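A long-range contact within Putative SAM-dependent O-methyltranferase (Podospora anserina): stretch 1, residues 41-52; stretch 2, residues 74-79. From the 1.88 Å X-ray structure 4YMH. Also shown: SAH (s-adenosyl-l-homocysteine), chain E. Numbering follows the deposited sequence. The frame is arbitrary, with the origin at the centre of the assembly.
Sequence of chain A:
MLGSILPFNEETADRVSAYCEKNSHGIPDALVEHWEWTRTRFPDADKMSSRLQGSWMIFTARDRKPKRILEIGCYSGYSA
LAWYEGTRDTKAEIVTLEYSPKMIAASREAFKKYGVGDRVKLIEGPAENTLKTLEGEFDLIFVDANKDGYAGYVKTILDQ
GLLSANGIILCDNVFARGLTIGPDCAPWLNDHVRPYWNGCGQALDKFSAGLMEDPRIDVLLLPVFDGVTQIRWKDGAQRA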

ATOM      1  N   ARG A  41     -19.376 -13.576 -18.094  1.00 52.93           N
ATOM      2  CA  ARG A  41     -19.427 -15.033 -18.069  1.00 57.65           C
ATOM      3  C   ARG A  41     -19.918 -15.589 -16.731  1.00 57.55           C
ATOM      4  O   ARG A  41     -20.649 -16.579 -16.702  1.00 56.52           O
ATOM      5  CB  ARG A  41     -18.050 -15.617 -18.395  1.00 59.62           C
ATOM      6  CG  ARG A  41     -18.000 -17.141 -18.418  1.00 66.28           C
ATOM      7  CD  ARG A  41     -18.061 -17.701 -19.839  1.00 73.78           C
ATOM      8  NE  ARG A  41     -17.981 -19.163 -19.866  1.00 78.31           N
ATOM      9  CZ  ARG A  41     -16.853 -19.861 -19.749  1.00 79.41           C
ATOM     10  NH1 ARG A  41     -15.696 -19.242 -19.588  1.00 77.41           N
ATOM     11  NH2 ARG A  41     -16.880 -21.185 -19.786  1.00 82.39           N
ATOM     12  N   PHE A  42     -19.537 -14.955 -15.625  1.00 54.56           N
ATOM     13  CA  PHE A  42     -19.822 -15.540 -14.316  1.00 56.16           C
ATOM     14  C   PHE A  42     -20.720 -14.690 -13.416  1.00 57.90           C
ATOM     15  O   PHE A  42     -20.545 -13.474 -13.315  1.00 54.37           O
ATOM     16  CB  PHE A  42     -18.507 -15.848 -13.601  1.00 55.67           C
ATOM     17  CG  PHE A  42     -17.662 -16.857 -14.323  1.00 58.63           C
ATOM     18  CD1 PHE A  42     -17.995 -18.200 -14.291  1.00 61.93           C
ATOM     19  CD2 PHE A  42     -16.552 -16.460 -15.051  1.00 59.30           C
ATOM     20  CE1 PHE A  42     -17.232 -19.133 -14.964  1.00 62.47           C
ATOM     21  CE2 PHE A  42     -15.783 -17.388 -15.726  1.00 60.40           C
ATOM     22  CZ  PHE A  42     -16.126 -18.728 -15.684  1.00 61.29           C
ATOM     23  N   PRO A  43     -21.689 -15.346 -12.751  1.00 62.27           N
ATOM     24  CA  PRO A  43     -22.607 -14.706 -11.801  1.00 66.07           C
ATOM     25  C   PRO A  43     -21.898 -14.321 -10.504  1.00 68.61           C
ATOM     26  O   PRO A  43     -22.297 -13.364  -9.838  1.00 70.59           O
ATOM     27  CB  PRO A  43     -23.662 -15.788 -11.554  1.00 70.05           C
ATOM     28  CG  PRO A  43     -22.935 -17.069 -11.773  1.00 67.81           C
ATOM     29  CD  PRO A  43     -21.940 -16.795 -12.869  1.00 65.04           C
ATOM     30  N   ASP A  44     -20.850 -15.066 -10.163  1.00 68.32           N
ATOM     31  CA  ASP A  44     -20.063 -14.801  -8.960  1.00 65.65           C
ATOM     32  C   ASP A  44     -18.755 -14.092  -9.301  1.00 60.31           C
ATOM     33  O   ASP A  44     -17.713 -14.371  -8.699  1.00 54.66           O
ATOM     34  CB  ASP A  44     -19.771 -16.108  -8.203  1.00 68.58           C
ATOM     35  CG  ASP A  44     -18.868 -17.065  -8.984  1.00 68.09           C
ATOM     36  OD1 ASP A  44     -18.762 -16.937 -10.224  1.00 66.49           O
ATOM     37  OD2 ASP A  44     -18.265 -17.957  -8.349  1.00 68.52           O
ATOM     38  N   ALA A  45     -18.814 -13.165 -10.253  1.00 62.72           N
ATOM     39  CA  ALA A  45     -17.618 -12.452 -10.706  1.00 62.35           C
ATOM     40  C   ALA A  45     -17.118 -11.433  -9.682  1.00 61.18           C
ATOM     41  O   ALA A  45     -16.034 -10.873  -9.844  1.00 55.99           O
ATOM     42  CB  ALA A  45     -17.888 -11.768 -12.039  1.00 61.70           C
ATOM     43  N   ASP A  46     -17.898 -11.205  -8.625  1.00 68.98           N
ATOM     44  CA  ASP A  46     -17.499 -10.282  -7.560  1.00 66.80           C
ATOM     45  C   ASP A  46     -16.245 -10.776  -6.832  1.00 57.57           C
ATOM     46  O   ASP A  46     -15.565  -9.999  -6.158  1.00 55.59           O
ATOM     47  CB  ASP A  46     -18.648 -10.067  -6.564  1.00 76.66           C
ATOM     48  CG  ASP A  46     -19.394 -11.349  -6.237  1.00 86.26           C
ATOM     49  OD1 ASP A  46     -19.407 -12.273  -7.078  1.00 87.74           O
ATOM     50  OD2 ASP A  46     -19.988 -11.432  -5.138  1.00 91.68           O
ATOM     51  N   LYS A  47     -15.944 -12.066  -6.979  1.00 49.16           N
ATOM     52  CA  LYS A  47     -14.708 -12.656  -6.465  1.00 42.68           C
ATOM     53  C   LYS A  47     -13.470 -12.070  -7.138  1.00 38.62           C
ATOM     54  O   LYS A  47     -12.367 -12.127  -6.588  1.00 35.00           O
ATOM     55  CB  LYS A  47     -14.707 -14.175  -6.670  1.00 40.72           C
ATOM     56  CG  LYS A  47     -15.791 -14.936  -5.932  1.00 44.89           C
ATOM     57  CD  LYS A  47     -15.571 -16.432  -6.091  1.00 46.92           C
ATOM     58  CE  LYS A  47     -16.645 -17.233  -5.377  1.00 51.29           C
ATOM     59  NZ  LYS A  47     -16.320 -18.680  -5.384  1.00 53.04           N
ATOM     60  N   MET A  48     -13.648 -11.528  -8.341  1.00 37.20           N
ATOM     61  CA  MET A  48     -12.527 -10.979  -9.100  1.00 31.20           C
ATOM     62  C   MET A  48     -12.091  -9.617  -8.556  1.00 31.99           C
ATOM     63  O   MET A  48     -12.917  -8.843  -8.071  1.00 32.24           O
ATOM     64  CB  MET A  48     -12.898 -10.861 -10.584  1.00 27.77           C
ATOM     65  CG  MET A  48     -11.804 -10.296 -11.473  1.00 27.05           C
ATOM     66  SD  MET A  48     -12.278 -10.491 -13.197  1.00 36.31           S
ATOM     67  CE  MET A  48     -13.886  -9.702 -13.172  1.00 37.01           C
ATOM     68  N   SER A  49     -10.792  -9.333  -8.632  1.00 34.10           N
ATOM     69  CA  SER A  49     -10.270  -8.038  -8.202  1.00 31.17           C
ATOM     70  C   SER A  49     -10.831  -6.928  -9.092  1.00 32.71           C
ATOM     71  O   SER A  49     -11.332  -7.208 -10.178  1.00 31.93           O
ATOM     72  CB  SER A  49      -8.740  -8.054  -8.222  1.00 31.70           C
ATOM     73  OG  SER A  49      -8.248  -9.067  -7.348  1.00 29.38           O
ATOM     74  N   SER A  50     -10.780  -5.685  -8.616  1.00 30.28           N
ATOM     75  CA  SER A  50     -11.175  -4.518  -9.412  1.00 29.12           C
ATOM     76  C   SER A  50     -10.101  -4.124 -10.435  1.00 27.91           C
ATOM     77  O   SER A  50      -8.996  -4.665 -10.431  1.00 24.07           O
ATOM     78  CB  SER A  50     -11.442  -3.324  -8.503  1.00 32.00           C
ATOM     79  OG  SER A  50     -10.211  -2.839  -7.975  1.00 26.36           O
ATOM     80  N   ARG A  51     -10.420  -3.164 -11.297  1.00 26.83           N
ATOM     81  CA  ARG A  51      -9.443  -2.629 -12.245  1.00 27.63           C
ATOM     82  C   ARG A  51      -8.303  -1.879 -11.545  1.00 28.13           C
ATOM     83  O   ARG A  51      -7.127  -2.011 -11.922  1.00 23.09           O
ATOM     84  CB  ARG A  51     -10.132  -1.704 -13.250  1.00 32.81           C
ATOM     85  CG  ARG A  51     -11.121  -2.415 -14.164  1.00 38.16           C
ATOM     86  CD  ARG A  51     -11.774  -1.454 -15.153  1.00 46.02           C
ATOM     87  NE  ARG A  51     -10.796  -0.733 -15.969  1.00 48.55           N
ATOM     88  CZ  ARG A  51     -11.066  -0.184 -17.151  1.00 52.13           C
ATOM     89  NH1 ARG A  51     -12.280  -0.287 -17.678  1.00 52.97           N
ATOM     90  NH2 ARG A  51     -10.118   0.454 -17.818  1.00 52.14           N
ATOM     91  N   LEU A  52      -8.654  -1.098 -10.523  1.00 23.43           N
ATOM     92  CA  LEU A  52      -7.648  -0.360  -9.762  1.00 20.09           C
ATOM     93  C   LEU A  52      -6.671  -1.342  -9.113  1.00 20.77           C
ATOM     94  O   LEU A  52      -5.453  -1.132  -9.129  1.00 21.21           O
ATOM     95  CB  LEU A  52      -8.314   0.530  -8.699  1.00 21.12           C
ATOM     96  CG  LEU A  52      -7.379   1.393  -7.847  1.00 22.02           C
ATOM     97  CD1 LEU A  52      -6.559   2.336  -8.735  1.00 19.56           C
ATOM     98  CD2 LEU A  52      -8.189   2.186  -6.808  1.00 22.42           C
TER
HETATM   99  N   SAH E1001      -7.306 -13.994  -7.618  1.00 31.95           N
HETATM  100  CA  SAH E1001      -8.501 -13.830  -8.397  1.00 35.69           C
HETATM  101  CB  SAH E1001      -9.749 -14.191  -7.594  1.00 32.83           C
HETATM  102  CG  SAH E1001      -9.661 -15.403  -6.672  1.00 29.14           C
HETATM  103  SD  SAH E1001     -11.227 -15.770  -5.975  1.00 31.51           S
HETATM  104  C   SAH E1001      -8.641 -12.415  -8.890  1.00 35.76           C
HETATM  105  O   SAH E1001      -9.344 -12.177  -9.843  1.00 30.25           O
HETATM  106  OXT SAH E1001      -8.043 -11.522  -8.308  1.00 36.11           O
HETATM  107  C5' SAH E1001     -10.746 -17.164  -5.040  1.00 30.17           C
HETATM  108  C4' SAH E1001     -10.465 -18.412  -5.862  1.00 30.11           C
HETATM  109  O4' SAH E1001      -9.901 -19.407  -5.028  1.00 33.68           O
HETATM  110  C3' SAH E1001     -11.716 -19.028  -6.440  1.00 32.92           C
HETATM  111  O3' SAH E1001     -11.590 -19.214  -7.829  1.00 33.00           O
HETATM  112  C2' SAH E1001     -11.841 -20.358  -5.742  1.00 31.31           C
HETATM  113  O2' SAH E1001     -12.446 -21.342  -6.520  1.00 28.94           O
HETATM  114  C1' SAH E1001     -10.422 -20.674  -5.338  1.00 32.84           C
HETATM  115  N9  SAH E1001     -10.324 -21.549  -4.161  1.00 33.36           N
HETATM  116  C8  SAH E1001     -11.098 -21.561  -3.091  1.00 32.96           C
HETATM  117  N7  SAH E1001     -10.700 -22.482  -2.231  1.00 28.91           N
HETATM  118  C5  SAH E1001      -9.649 -23.071  -2.746  1.00 30.80           C
HETATM  119  C6  SAH E1001      -8.728 -24.133  -2.348  1.00 30.09           C
HETATM  120  N6  SAH E1001      -8.914 -24.730  -1.192  1.00 32.24           N
HETATM  121  N1  SAH E1001      -7.726 -24.460  -3.160  1.00 29.65           N
HETATM  122  C2  SAH E1001      -7.562 -23.824  -4.314  1.00 29.99           C
HETATM  123  N3  SAH E1001      -8.345 -22.852  -4.743  1.00 28.46           N
HETATM  124  C4  SAH E1001      -9.388 -22.441  -4.012  1.00 31.11           C
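Stretch 2 (74-79) CYSGYS

How does the backbone of stretch 2 lie on stretch 1? Residues 74-77 form a type II' beta turn, closed by the hydrogen bond from Gly77 N to Cys74 O at 3.0 Å, and a helix begins at Tyr78, with Gly77 at the N-cap position. At its phi/psi of 96/2 a side chain on Gly77 would be jammed against the carbonyl oxygen of Ser76, so these backbone angles by themselves call for glycine. The two stretches advance in the same sense: Tyr75 meets Phe42, Asp44, Ala45, Lys47 and Met48, and Tyr78 meets residues 48-51. The backbones stay apart, with the CA atoms of Met48 and Tyr78 7.2 Å from each other and those of Ser49 and Ser79 also 7.2 Å, so side chains, chiefly two tyrosines, bridge the gap.

What satisfies the hydroxyl of Tyr75? It donates to the carboxylate of Asp44, with Tyr75 OH 2.6 Å from Asp44 OD1, a short bond made at the type I turn of residues 42-45. Ala45 N lies 3.4 Å from Tyr75 OH, but the angle is too poor for a hydrogen bond. The other carboxylate oxygen, Asp44 OD2, makes a long salt bridge with Lys47 NZ at 3.6 Å. Lys47 also covers the tyrosine: its CB stands 4.2 Å from the centroid of the Tyr75 ring, almost on the ring normal, while Phe42 CB comes within 3.4 Å of Tyr75 OH. Within stretch 1, Met48 N donates to Ala45 O at 2.9 Å, whereas the bond from Lys47 N to Asp44 O, at 3.4 Å, is weak.

Where does Tyr78 find its acceptor? Its hydroxyl reaches a backbone carbonyl, with Tyr78 OH donating to Ser50 O at 2.8 Å, just where the helix of stretch 1 starts. Ser50 OG is used separately, capping a backbone nitrogen just past the stretch. Along the ring, Met48 CG packs 3.8 Å from Tyr78 CD2, and Ser49 CB lies 3.7 Å from Tyr78 CE2.

How does S-adenosyl-L-homocysteine join the two stretches? It takes bonds from one and gives a bond to the other. Ser49 OG donates to SAH OXT at 2.6 Å, and Ser49 N adds a weak bond to SAH O at 3.4 Å; in return, SAH N donates to Ser79 OG at 3.0 Å. Both polar groups on SAH CA are thus engaged, the carboxylate by stretch 1 and the amino group by stretch 2.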

ATOM      1  N   CYS A  74      -6.880 -18.772  -8.346  1.00 24.02           N
ATOM      2  CA  CYS A  74      -6.756 -18.222  -9.699  1.00 25.14           C
ATOM      3  C   CYS A  74      -8.056 -17.583 -10.197  1.00 27.49           C
ATOM      4  O   CYS A  74      -8.016 -16.566 -10.897  1.00 25.77           O
ATOM      5  CB  CYS A  74      -6.311 -19.321 -10.669  1.00 26.76           C
ATOM      6  SG  CYS A  74      -5.936 -18.742 -12.339  1.00 29.84           S
ATOM      7  N   TYR A  75      -9.193 -18.164  -9.797  1.00 26.70           N
ATOM      8  CA  TYR A  75     -10.520 -17.837 -10.348  1.00 28.90           C
ATOM      9  C   TYR A  75     -10.492 -17.841 -11.875  1.00 29.77           C
ATOM     10  O   TYR A  75     -10.300 -18.897 -12.475  1.00 28.07           O
ATOM     11  CB  TYR A  75     -11.023 -16.491  -9.824  1.00 30.20           C
ATOM     12  CG  TYR A  75     -12.491 -16.256 -10.102  1.00 32.44           C
ATOM     13  CD1 TYR A  75     -13.453 -17.154  -9.648  1.00 32.33           C
ATOM     14  CD2 TYR A  75     -12.920 -15.140 -10.818  1.00 28.56           C
ATOM     15  CE1 TYR A  75     -14.804 -16.953  -9.897  1.00 34.88           C
ATOM     16  CE2 TYR A  75     -14.277 -14.934 -11.078  1.00 29.09           C
ATOM     17  CZ  TYR A  75     -15.206 -15.840 -10.609  1.00 35.07           C
ATOM     18  OH  TYR A  75     -16.544 -15.640 -10.855  1.00 39.48           O
ATOM     19  N   SER A  76     -10.664 -16.680 -12.509  1.00 26.57           N
ATOM     20  CA  SER A  76     -10.699 -16.643 -13.980  1.00 30.57           C
ATOM     21  C   SER A  76      -9.357 -16.248 -14.617  1.00 27.75           C
ATOM     22  O   SER A  76      -9.253 -16.145 -15.840  1.00 30.68           O
ATOM     23  CB  SER A  76     -11.789 -15.690 -14.472  1.00 33.53           C
ATOM     24  OG  SER A  76     -11.327 -14.347 -14.492  1.00 37.42           O
ATOM     25  N   GLY A  77      -8.334 -16.050 -13.795  1.00 23.63           N
ATOM     26  CA  GLY A  77      -7.005 -15.727 -14.287  1.00 22.87           C
ATOM     27  C   GLY A  77      -6.648 -14.244 -14.330  1.00 24.44           C
ATOM     28  O   GLY A  77      -5.563 -13.880 -14.782  1.00 23.73           O
ATOM     29  N   TYR A  78      -7.552 -13.384 -13.875  1.00 22.84           N
ATOM     30  CA  TYR A  78      -7.324 -11.932 -13.914  1.00 23.37           C
ATOM     31  C   TYR A  78      -6.051 -11.491 -13.196  1.00 24.87           C
ATOM     32  O   TYR A  78      -5.242 -10.740 -13.763  1.00 19.59           O
ATOM     33  CB  TYR A  78      -8.526 -11.192 -13.316  1.00 25.27           C
ATOM     34  CG  TYR A  78      -8.350  -9.687 -13.191  1.00 22.79           C
ATOM     35  CD1 TYR A  78      -8.293  -8.877 -14.322  1.00 25.08           C
ATOM     36  CD2 TYR A  78      -8.256  -9.076 -11.940  1.00 21.25           C
ATOM     37  CE1 TYR A  78      -8.139  -7.504 -14.210  1.00 24.98           C
ATOM     38  CE2 TYR A  78      -8.100  -7.697 -11.821  1.00 21.30           C
ATOM     39  CZ  TYR A  78      -8.044  -6.919 -12.962  1.00 22.72           C
ATOM     40  OH  TYR A  78      -7.891  -5.546 -12.871  1.00 23.57           O
ATOM     41  N   SER A  79      -5.858 -11.943 -11.957  1.00 23.70           N
ATOM     42  CA  SER A  79      -4.675 -11.502 -11.217  1.00 22.93           C
ATOM     43  C   SER A  79      -3.415 -12.175 -11.771  1.00 25.68           C
ATOM     44  O   SER A  79      -2.365 -11.546 -11.827  1.00 20.42           O
ATOM     45  CB  SER A  79      -4.815 -11.737  -9.701  1.00 25.88           C
ATOM     46  OG  SER A  79      -5.106 -13.080  -9.373  1.00 25.33           O
TER